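PDB 4CW4: beta-ketoacyl-[acyl-carrier-protein] synthase FabY from Pseudomonas aeruginosa, which catalyses the condensation of acetyl-CoA with malonyl-ACP to form acetoacetyl-ACP, the primer of fatty acid biosynthesis. Local coordinates for residues R80-E83 against R84-S88; Q44-L47 against A48-V52; A21-S25 against F26-F30; F30-M33 against V34-S37. All blocks are in the same frame, centred on the assembly; numbering follows the deposited sequence.

Contact 1: R80-E83 against R84-S88; sequences RYAE and RIFAS. With SO4 (sulfate ion), chain B.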
loop_
_atom_site.group_PDB
_atom_site.type_symbol
_atom_site.label_atom_id
_atom_site.label_comp_id
_atom_site.label_asym_id
_atom_site.label_seq_id
_atom_site.Cartn_x
_atom_site.Cartn_y
_atom_site.Cartn_z
ATOM N N ARG A 80 -37.509 24.666 1.740
ATOM C CA ARG A 80 -37.714 24.070 3.049
ATOM C C ARG A 80 -36.454 23.467 3.678
ATOM O O ARG A 80 -36.291 23.525 4.896
ATOM C CB ARG A 80 -38.783 22.990 2.926
ATOM C CG ARG A 80 -39.324 22.456 4.230
ATOM C CD ARG A 80 -40.661 21.794 3.978
ATOM N NE ARG A 80 -41.172 21.100 5.154
ATOM C CZ ARG A 80 -42.457 20.828 5.363
ATOM N NH1 ARG A 80 -43.379 21.207 4.485
ATOM N NH2 ARG A 80 -42.821 20.189 6.464
ATOM N N TYR A 81 -35.582 22.896 2.853
ATOM C CA TYR A 81 -34.474 22.092 3.368
ATOM C C TYR A 81 -33.075 22.598 3.018
ATOM O O TYR A 81 -32.108 22.067 3.543
ATOM C CB TYR A 81 -34.586 20.637 2.880
ATOM C CG TYR A 81 -35.866 19.942 3.281
ATOM C CD1 TYR A 81 -35.982 19.314 4.508
ATOM C CD2 TYR A 81 -36.961 19.913 2.431
ATOM C CE1 TYR A 81 -37.170 18.678 4.884
ATOM C CE2 TYR A 81 -38.128 19.287 2.791
ATOM C CZ TYR A 81 -38.231 18.677 4.020
ATOM O OH TYR A 81 -39.402 18.052 4.370
ATOM N N ALA A 82 -32.941 23.605 2.152
ATOM C CA ALA A 82 -31.588 23.995 1.708
ATOM C C ALA A 82 -30.670 24.335 2.887
ATOM O O ALA A 82 -29.523 23.902 2.930
ATOM C CB ALA A 82 -31.623 25.133 0.739
ATOM N N GLU A 83 -31.170 25.103 3.847
ATOM C CA GLU A 83 -30.344 25.483 4.979
ATOM C C GLU A 83 -29.818 24.243 5.725
ATOM O O GLU A 83 -28.641 24.158 6.053
ATOM C CB GLU A 83 -31.136 26.400 5.923
ATOM C CG GLU A 83 -30.328 26.911 7.108
ATOM C CD GLU A 83 -31.121 27.769 8.093
ATOM O OE1 GLU A 83 -32.304 28.104 7.840
ATOM O OE2 GLU A 83 -30.543 28.108 9.146
ATOM N N ARG A 84 -30.686 23.278 6.006
ATOM C CA ARG A 84 -30.251 22.040 6.672
ATOM C C ARG A 84 -29.278 21.218 5.835
ATOM O O ARG A 84 -28.311 20.676 6.359
ATOM C CB ARG A 84 -31.458 21.171 7.029
ATOM C CG ARG A 84 -32.171 21.601 8.312
ATOM C CD ARG A 84 -33.435 20.813 8.533
ATOM N NE ARG A 84 -34.527 21.341 7.729
ATOM C CZ ARG A 84 -35.773 20.870 7.765
ATOM N NH1 ARG A 84 -36.072 19.845 8.558
ATOM N NH2 ARG A 84 -36.720 21.425 7.013
ATOM N N ILE A 85 -29.565 21.104 4.541
ATOM C CA ILE A 85 -28.703 20.348 3.639
ATOM C C ILE A 85 -27.319 20.976 3.633
ATOM O O ILE A 85 -26.311 20.276 3.772
ATOM C CB ILE A 85 -29.283 20.300 2.217
ATOM C CG1 ILE A 85 -30.581 19.478 2.209
ATOM C CG2 ILE A 85 -28.264 19.709 1.249
ATOM C CD1 ILE A 85 -31.481 19.688 0.966
ATOM N N PHE A 86 -27.257 22.300 3.542
ATOM C CA PHE A 86 -25.972 22.974 3.472
ATOM C C PHE A 86 -25.186 22.804 4.757
ATOM O O PHE A 86 -23.976 22.590 4.720
ATOM C CB PHE A 86 -26.138 24.462 3.177
ATOM C CG PHE A 86 -26.715 24.775 1.798
ATOM C CD1 PHE A 86 -26.604 23.892 0.750
ATOM C CD2 PHE A 86 -27.356 25.969 1.579
ATOM C CE1 PHE A 86 -27.122 24.189 -0.491
ATOM C CE2 PHE A 86 -27.887 26.284 0.346
ATOM C CZ PHE A 86 -27.777 25.394 -0.690
ATOM N N ALA A 87 -25.880 22.876 5.887
ATOM C CA ALA A 87 -25.235 22.761 7.181
ATOM C C ALA A 87 -24.739 21.343 7.478
ATOM O O ALA A 87 -23.871 21.162 8.329
ATOM C CB ALA A 87 -26.179 23.240 8.296
ATOM N N SER A 88 -25.312 20.353 6.801
ATOM C CA SER A 88 -25.027 18.937 7.045
ATOM C C SER A 88 -24.241 18.269 5.900
ATOM O O SER A 88 -24.228 17.039 5.763
ATOM C CB SER A 88 -26.319 18.177 7.284
ATOM O OG SER A 88 -26.913 18.575 8.504
HETATM S S SO4 B . -39.634 18.636 7.903
HETATM O O1 SO4 B . -40.854 18.928 8.655
HETATM O O2 SO4 B . -39.861 17.471 7.049
HETATM O O3 SO4 B . -39.281 19.794 7.078
HETATM O O4 SO4 B . -38.553 18.337 8.841
HETATM O O HOH W 1 -33.687 23.833 6.215
#
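Arg84 reaches back along its own helix toward Arg80 and Tyr81, its CB touching the backbone and its other contacts made from NE outward. CB rests 3.7 Å from the carbonyl O of Tyr81. The chain then turns about the CG-CD bond (chi3 -80°), which swings the guanidinium back over the preceding turn. NE gives its hydrogen to a water that also bonds to Arg84 N and to Arg80 O, so the water closes a ring between backbone and side chain. Tyr81 CD1 lies against one face of the guanidinium, toward its rim, the ring and guanidinium planes 24° apart. This is the last stretch of helix 74-87, where i to i+4 spacing brings Arg80 and Arg84 alongside each other, pointing the same way, and regular backbone bonds join Tyr81 to Ile85, Ala82 to Phe86 and Glu83 to Ala87. At the tip, Arg84 NH2 makes a nearly straight bond to Arg80 O (3.0 Å, 167°), arriving from above that carbonyl's plane, and a second to O3 of a sulfate ion, probably from the crystallisation liquor. Arg84 NH1 bonds to sulfate O4 at 2.9 Å. The same anion accepts from Arg80 NE through O3 (3.0 Å), from Arg80 NH2 through O1 and from Tyr81 OH through O2 (2.8 Å), while Glu67 N adds another bond. Arg80 NH2 also forms a salt bridge with Asp68.

Contact 2: Q44-L47 against A48-V52; sequences QETL and AGLAV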
loop_
_atom_site.group_PDB
_atom_site.type_symbol
_atom_site.label_atom_id
_atom_site.label_comp_id
_atom_site.label_asym_id
_atom_site.label_seq_id
_atom_site.Cartn_x
_atom_site.Cartn_y
_atom_site.Cartn_z
ATOM N N GLN A 44 -31.878 22.416 -7.834
ATOM C CA GLN A 44 -32.987 21.793 -7.130
ATOM C C GLN A 44 -32.937 20.277 -7.278
ATOM O O GLN A 44 -33.285 19.539 -6.359
ATOM C CB GLN A 44 -34.313 22.375 -7.620
ATOM C CG GLN A 44 -34.498 23.810 -7.145
ATOM C CD GLN A 44 -35.526 24.612 -7.942
ATOM O OE1 GLN A 44 -36.191 24.112 -8.861
ATOM N NE2 GLN A 44 -35.645 25.877 -7.593
ATOM N N GLU A 45 -32.480 19.796 -8.425
ATOM C CA GLU A 45 -32.324 18.362 -8.618
ATOM C C GLU A 45 -31.277 17.795 -7.651
ATOM O O GLU A 45 -31.495 16.771 -7.003
ATOM C CB GLU A 45 -31.891 18.061 -10.051
ATOM C CG GLU A 45 -31.806 16.573 -10.327
ATOM C CD GLU A 45 -31.305 16.271 -11.716
ATOM O OE1 GLU A 45 -30.163 16.684 -12.057
ATOM O OE2 GLU A 45 -32.061 15.620 -12.466
ATOM N N THR A 46 -30.128 18.447 -7.561
ATOM C CA THR A 46 -29.084 17.993 -6.643
ATOM C C THR A 46 -29.535 18.067 -5.191
ATOM O O THR A 46 -29.287 17.138 -4.433
ATOM C CB THR A 46 -27.802 18.786 -6.859
ATOM O OG1 THR A 46 -27.270 18.462 -8.152
ATOM C CG2 THR A 46 -26.764 18.457 -5.796
ATOM N N LEU A 47 -30.183 19.160 -4.809
ATOM C CA LEU A 47 -30.737 19.288 -3.460
ATOM C C LEU A 47 -31.763 18.211 -3.131
ATOM O O LEU A 47 -31.745 17.654 -2.032
ATOM C CB LEU A 47 -31.326 20.683 -3.215
ATOM C CG LEU A 47 -30.345 21.860 -3.161
ATOM C CD1 LEU A 47 -31.089 23.193 -2.960
ATOM C CD2 LEU A 47 -29.283 21.679 -2.098
ATOM N N ALA A 48 -32.656 17.916 -4.070
ATOM C CA ALA A 48 -33.598 16.835 -3.859
ATOM C C ALA A 48 -32.877 15.508 -3.629
ATOM O O ALA A 48 -33.220 14.741 -2.727
ATOM C CB ALA A 48 -34.548 16.728 -5.038
ATOM N N GLY A 49 -31.861 15.229 -4.430
ATOM C CA GLY A 49 -31.078 14.013 -4.257
ATOM C C GLY A 49 -30.371 13.928 -2.912
ATOM O O GLY A 49 -30.364 12.874 -2.272
ATOM N N LEU A 50 -29.796 15.046 -2.482
ATOM C CA LEU A 50 -29.184 15.126 -1.154
ATOM C C LEU A 50 -30.235 14.915 -0.073
ATOM O O LEU A 50 -29.994 14.195 0.886
ATOM C CB LEU A 50 -28.500 16.479 -0.948
ATOM C CG LEU A 50 -27.119 16.582 -1.595
ATOM C CD1 LEU A 50 -26.650 18.032 -1.666
ATOM C CD2 LEU A 50 -26.118 15.735 -0.821
ATOM N N ALA A 51 -31.392 15.557 -0.219
ATOM C CA ALA A 51 -32.451 15.410 0.778
ATOM C C ALA A 51 -32.849 13.935 0.950
ATOM O O ALA A 51 -33.118 13.484 2.064
ATOM C CB ALA A 51 -33.664 16.269 0.406
ATOM N N VAL A 52 -32.908 13.181 -0.149
ATOM C CA VAL A 52 -33.255 11.766 -0.066
ATOM C C VAL A 52 -32.132 10.990 0.609
ATOM O O VAL A 52 -32.370 10.165 1.502
ATOM C CB VAL A 52 -33.551 11.177 -1.460
ATOM C CG1 VAL A 52 -33.690 9.652 -1.398
ATOM C CG2 VAL A 52 -34.816 11.799 -2.029
#
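Thr46 and Leu50 lie side by side, one turn apart on helix 40-53. Their closest side-chain atoms, Thr46 CG2 and Leu50 CD1, are 4.2 Å apart, a light touch between neighbouring methyls, the two side chains pointing the same way. Thr46 presents the methyl because CG2 is anti to the backbone N, while OG1 stands anti to the carbonyl carbon (chi1 -67°). The hydroxyl is thereby turned to polar partners, bonding to His28 ND1 and, weakly, to Ala42 O in the preceding turn. Leu50 lays its branch back against the previous turn, with CG 3.6 Å from Thr46 O, which accepts a bond from Leu50 N at 2.9 Å. Small residues fill other steps of the spiral: Ala48 CB touches Gln44 O at 3.4 Å, and Ala51 CB comes as close to Leu47 O. Regular alpha-helical bonds run beneath all of them, from Ala48 N to Gln44 O, Gly49 N to Glu45 O and Ala51 N to Leu47 O. Gln44 and Glu45 extend outward from the helix, the amide NE2 of Gln44 bonding to Glu78 and the carboxylate of Glu45 forming a salt bridge with Arg31. Neighbouring helices cover the helix on several sides. Leu47 packs on Glu78 and Phe86, and Leu50 on Ile85, all of helix 74-87; Thr46 and Leu50 touch Arg31 and Arg32 of helix 28-33, while Glu45 reaches Gln587 and Leu590 of helix 565-590.

Contact 3: A21-S25 against F26-F30; sequences AGRSS and FHHGF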
loop_
_atom_site.group_PDB
_atom_site.type_symbol
_atom_site.label_atom_id
_atom_site.label_comp_id
_atom_site.label_asym_id
_atom_site.label_seq_id
_atom_site.Cartn_x
_atom_site.Cartn_y
_atom_site.Cartn_z
ATOM N N ALA A 21 -19.440 16.279 -0.205
ATOM C CA ALA A 21 -20.311 17.049 -1.105
ATOM C C ALA A 21 -21.486 16.218 -1.637
ATOM O O ALA A 21 -22.387 16.756 -2.260
ATOM C CB ALA A 21 -19.501 17.628 -2.271
ATOM N N GLY A 22 -21.469 14.918 -1.379
ATOM C CA GLY A 22 -22.512 14.003 -1.824
ATOM C C GLY A 22 -22.052 12.956 -2.828
ATOM O O GLY A 22 -20.897 12.525 -2.833
ATOM N N ARG A 23 -22.995 12.536 -3.663
ATOM C CA ARG A 23 -22.764 11.568 -4.721
ATOM C C ARG A 23 -21.997 12.221 -5.862
ATOM O O ARG A 23 -22.379 13.278 -6.370
ATOM C CB ARG A 23 -24.083 11.010 -5.244
ATOM C CG ARG A 23 -23.910 10.080 -6.445
ATOM C CD ARG A 23 -25.147 9.264 -6.751
ATOM N NE ARG A 23 -26.390 10.003 -7.003
ATOM C CZ ARG A 23 -26.896 10.298 -8.199
ATOM N NH1 ARG A 23 -26.237 10.005 -9.318
ATOM N NH2 ARG A 23 -28.078 10.905 -8.276
ATOM N N SER A 24 -20.916 11.580 -6.281
ATOM C CA SER A 24 -20.073 12.154 -7.320
ATOM C C SER A 24 -20.630 12.005 -8.722
ATOM O O SER A 24 -20.420 12.877 -9.555
ATOM C CB SER A 24 -18.703 11.494 -7.283
ATOM O OG SER A 24 -18.105 11.807 -6.056
ATOM N N SER A 25 -21.303 10.894 -8.999
ATOM C CA SER A 25 -21.722 10.632 -10.370
ATOM C C SER A 25 -22.672 11.720 -10.860
ATOM O O SER A 25 -23.399 12.350 -10.071
ATOM C CB SER A 25 -22.361 9.254 -10.508
ATOM O OG SER A 25 -23.533 9.154 -9.723
ATOM N N PHE A 26 -22.627 11.952 -12.165
ATOM C CA PHE A 26 -23.456 12.960 -12.818
ATOM C C PHE A 26 -23.220 14.362 -12.274
ATOM O O PHE A 26 -24.049 15.251 -12.451
ATOM C CB PHE A 26 -24.931 12.543 -12.795
ATOM C CG PHE A 26 -25.145 11.179 -13.411
ATOM C CD1 PHE A 26 -24.967 10.028 -12.642
ATOM C CD2 PHE A 26 -25.432 11.034 -14.753
ATOM C CE1 PHE A 26 -25.091 8.767 -13.205
ATOM C CE2 PHE A 26 -25.583 9.766 -15.328
ATOM C CZ PHE A 26 -25.394 8.633 -14.555
ATOM N N HIS A 27 -22.065 14.545 -11.648
ATOM C CA HIS A 27 -21.609 15.837 -11.165
ATOM C C HIS A 27 -22.439 16.394 -10.012
ATOM O O HIS A 27 -22.420 17.592 -9.782
ATOM C CB HIS A 27 -21.562 16.859 -12.302
ATOM C CG HIS A 27 -20.809 16.378 -13.492
ATOM N ND1 HIS A 27 -19.437 16.305 -13.504
ATOM C CD2 HIS A 27 -21.229 15.910 -14.691
ATOM C CE1 HIS A 27 -19.041 15.808 -14.662
ATOM N NE2 HIS A 27 -20.103 15.576 -15.405
ATOM N N HIS A 28 -23.157 15.551 -9.279
ATOM C CA HIS A 28 -23.917 16.062 -8.126
ATOM C C HIS A 28 -23.056 16.675 -7.034
ATOM O O HIS A 28 -23.386 17.737 -6.535
ATOM C CB HIS A 28 -24.828 14.994 -7.545
ATOM C CG HIS A 28 -25.974 14.670 -8.441
ATOM N ND1 HIS A 28 -27.048 15.521 -8.605
ATOM C CD2 HIS A 28 -26.201 13.612 -9.250
ATOM C CE1 HIS A 28 -27.892 14.991 -9.471
ATOM N NE2 HIS A 28 -27.394 13.835 -9.886
ATOM N N GLY A 29 -21.934 16.041 -6.690
ATOM C CA GLY A 29 -21.045 16.596 -5.677
ATOM C C GLY A 29 -20.483 17.938 -6.113
ATOM O O GLY A 29 -20.425 18.886 -5.343
ATOM N N PHE A 30 -20.068 18.013 -7.375
ATOM C CA PHE A 30 -19.601 19.256 -7.955
ATOM C C PHE A 30 -20.666 20.320 -7.826
ATOM O O PHE A 30 -20.397 21.446 -7.406
ATOM C CB PHE A 30 -19.236 19.042 -9.427
ATOM C CG PHE A 30 -18.844 20.304 -10.139
ATOM C CD1 PHE A 30 -17.561 20.802 -10.038
ATOM C CD2 PHE A 30 -19.756 21.000 -10.899
ATOM C CE1 PHE A 30 -17.196 21.953 -10.706
ATOM C CE2 PHE A 30 -19.394 22.171 -11.540
ATOM C CZ PHE A 30 -18.120 22.656 -11.431
HETATM O O HOH W 2 -24.480 16.733 -4.041
HETATM O O HOH W 3 -19.195 15.423 -8.817
#
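The guanidinium of Arg23 carries His28 CD2 over one face, 3.2 Å above the plane and toward the rim, and has Ser25 OG and Phe26 CD1 at its edge, in the plane. The imidazole of His28 is turned 52° from the guanidinium, so the two groups lie alongside each other without a parallel stack; Ser25 O meets the edge of the imidazole, 3.2 Å from CD2. The Phe26 ring crosses the guanidinium at a steeper 64°, its CD1 3.6 Å from Arg23 NH1. A turn at chi3 (57°) brings the arginine's tip back toward its own chain, where NH1 bonds to Ser25 OG at 2.9 Å, a hydroxyl also hydrogen-bonded to Asp201. Asp586 fixes the group further, forming a salt bridge with Arg23 NH1 and a hydrogen bond with His28 NE2, so one carboxylate oxygen ties both flat groups together. Backbone bonds close the turn only weakly: Gly29 N to Arg23 O, His27 N to Ser24 O, and His28 N to Ser25 O. Two waters reinforce it, one donating to Ala21 O and, weakly, to His28 O, the other donating to Ser24 O and accepting from Phe30 N. Phe26 and His27 both have positive phi, which helps fold the chain back on itself, and Gly22 adopts backbone angles that call for glycine. The reversal leads from strand 22-23, paired antiparallel with strand 10-19, into helix 28-33, with His27 at the N-cap position. Helix 565-590 covers the Arg23 and His28 side, while Phe30 packs against helix 482-496.

Contact 4: F30-M33 against V34-S37; sequences FRRM and VIES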
loop_
_atom_site.group_PDB
_atom_site.type_symbol
_atom_site.label_atom_id
_atom_site.label_comp_id
_atom_site.label_asym_id
_atom_site.label_seq_id
_atom_site.Cartn_x
_atom_site.Cartn_y
_atom_site.Cartn_z
ATOM N N PHE A 30 -20.068 18.013 -7.375
ATOM C CA PHE A 30 -19.601 19.256 -7.955
ATOM C C PHE A 30 -20.666 20.320 -7.826
ATOM O O PHE A 30 -20.397 21.446 -7.406
ATOM C CB PHE A 30 -19.236 19.042 -9.427
ATOM C CG PHE A 30 -18.844 20.304 -10.139
ATOM C CD1 PHE A 30 -17.561 20.802 -10.038
ATOM C CD2 PHE A 30 -19.756 21.000 -10.899
ATOM C CE1 PHE A 30 -17.196 21.953 -10.706
ATOM C CE2 PHE A 30 -19.394 22.171 -11.540
ATOM C CZ PHE A 30 -18.120 22.656 -11.431
ATOM N N ARG A 31 -21.891 19.960 -8.164
ATOM C CA ARG A 31 -22.967 20.927 -8.099
ATOM C C ARG A 31 -23.177 21.436 -6.676
ATOM O O ARG A 31 -23.461 22.609 -6.483
ATOM C CB ARG A 31 -24.263 20.357 -8.656
ATOM C CG ARG A 31 -24.318 20.322 -10.163
ATOM C CD ARG A 31 -25.688 19.834 -10.589
ATOM N NE ARG A 31 -25.648 18.447 -10.957
ATOM C CZ ARG A 31 -26.715 17.739 -11.328
ATOM N NH1 ARG A 31 -27.942 18.232 -11.205
ATOM N NH2 ARG A 31 -26.557 16.508 -11.754
ATOM N N ARG A 32 -23.071 20.565 -5.679
ATOM C CA ARG A 32 -23.165 21.038 -4.295
ATOM C C ARG A 32 -22.073 22.076 -4.017
ATOM O O ARG A 32 -22.321 23.079 -3.331
ATOM C CB ARG A 32 -23.052 19.883 -3.298
ATOM C CG ARG A 32 -22.779 20.312 -1.841
ATOM C CD ARG A 32 -23.931 21.079 -1.261
ATOM N NE ARG A 32 -23.659 21.577 0.086
ATOM C CZ ARG A 32 -23.223 22.802 0.380
ATOM N NH1 ARG A 32 -22.954 23.667 -0.582
ATOM N NH2 ARG A 32 -23.031 23.152 1.649
ATOM N N MET A 33 -20.865 21.833 -4.517
ATOM C CA MET A 33 -19.784 22.763 -4.257
ATOM C C MET A 33 -20.030 24.130 -4.911
ATOM O O MET A 33 -19.676 25.145 -4.322
ATOM C CB MET A 33 -18.445 22.152 -4.667
ATOM C CG MET A 33 -18.107 20.949 -3.813
ATOM S SD MET A 33 -16.460 20.257 -4.060
ATOM C CE MET A 33 -16.776 19.062 -5.356
ATOM N N VAL A 34 -20.654 24.158 -6.088
ATOM C CA VAL A 34 -20.955 25.436 -6.755
ATOM C C VAL A 34 -22.452 25.702 -6.806
ATOM O O VAL A 34 -22.959 26.286 -7.760
ATOM C CB VAL A 34 -20.327 25.499 -8.164
ATOM C CG1 VAL A 34 -18.809 25.400 -8.061
ATOM C CG2 VAL A 34 -20.895 24.409 -9.072
ATOM N N ILE A 35 -23.145 25.345 -5.731
ATOM C CA ILE A 35 -24.599 25.227 -5.781
ATOM C C ILE A 35 -25.278 26.546 -6.115
ATOM O O ILE A 35 -26.251 26.585 -6.884
ATOM C CB ILE A 35 -25.127 24.611 -4.474
ATOM C CG1 ILE A 35 -26.576 24.136 -4.634
ATOM C CG2 ILE A 35 -24.967 25.575 -3.290
ATOM C CD1 ILE A 35 -26.725 22.840 -5.380
ATOM N N GLU A 36 -24.734 27.634 -5.606
ATOM C CA GLU A 36 -25.353 28.937 -5.810
ATOM C C GLU A 36 -25.146 29.459 -7.232
ATOM O O GLU A 36 -25.841 30.372 -7.684
ATOM C CB GLU A 36 -24.812 29.933 -4.783
ATOM C CG GLU A 36 -23.351 30.261 -4.979
ATOM C CD GLU A 36 -22.388 29.399 -4.147
ATOM O OE1 GLU A 36 -22.657 28.208 -3.816
ATOM O OE2 GLU A 36 -21.321 29.954 -3.820
ATOM N N SER A 37 -24.202 28.866 -7.946
ATOM C CA SER A 37 -23.881 29.292 -9.307
ATOM C C SER A 37 -24.648 28.505 -10.369
ATOM O O SER A 37 -24.605 28.856 -11.542
ATOM C CB SER A 37 -22.376 29.136 -9.560
ATOM O OG SER A 37 -21.648 30.011 -8.713
HETATM O O HOH W 4 -21.145 26.193 -2.140
#
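Helix 28-33 ends here: Val34 N still bonds to Phe30 O (3.0 Å, 150°), but Val34 leaves helical phi/psi, and Ile35 N makes just a weak bond to Arg32 O. This C-terminal helix end opens into the loop before helix 40-53, in which Ser37 N bonds back to Val34 O. Across the last turn, Val34 CG2 meets the Phe30 ring obliquely, closest to CE2 at 3.7 Å. With CG1 anti to the carbonyl carbon (chi1 -62°), CG2 falls between the backbone N and the carbonyl carbon of Val34, which also brings it to 3.4 Å from Phe30 O. Pro500 touches both side chains. Ile35 folds over the carbonyls of the final turn, with CB 3.3 Å from Arg31 O and CD1 3.5 Å from the same oxygen. Its CG2 approaches Arg32 NH1 at 3.9 Å, crossing the arginine at a slant. NE of Arg32 bonds to Thr89 OG1 and NH2 to Phe86 O, while Arg31 NH1 bonds to Ala42 O. Glu36 has its salt bridge with Lys503, and a water donates both to its OE1 (3.0 Å) and to Met33 O (2.8 Å).

The four contacts follow the chain in the order 3, 4, 2, 1. Contacts 3 and 4 share Phe30 and helix 28-33, their centres about 10 Å apart, and are tied by Phe26 O to Arg31 NH2 (2.9 Å). Polar bonds from Arg31 and His28 join that helix to contact 2. Contact 1 packs on contact 2 through Ile85 and Phe86, with Ile85 CG2 3.7 Å from Leu50 CD1, and reaches contact 4 where Phe86 CE1 meets Ile35 CG2. Contacts 1 and 3 do not touch. All lie away from the inferred active-site Cys286 and the predicted His439 and His477; the sulfate belongs to contact 1.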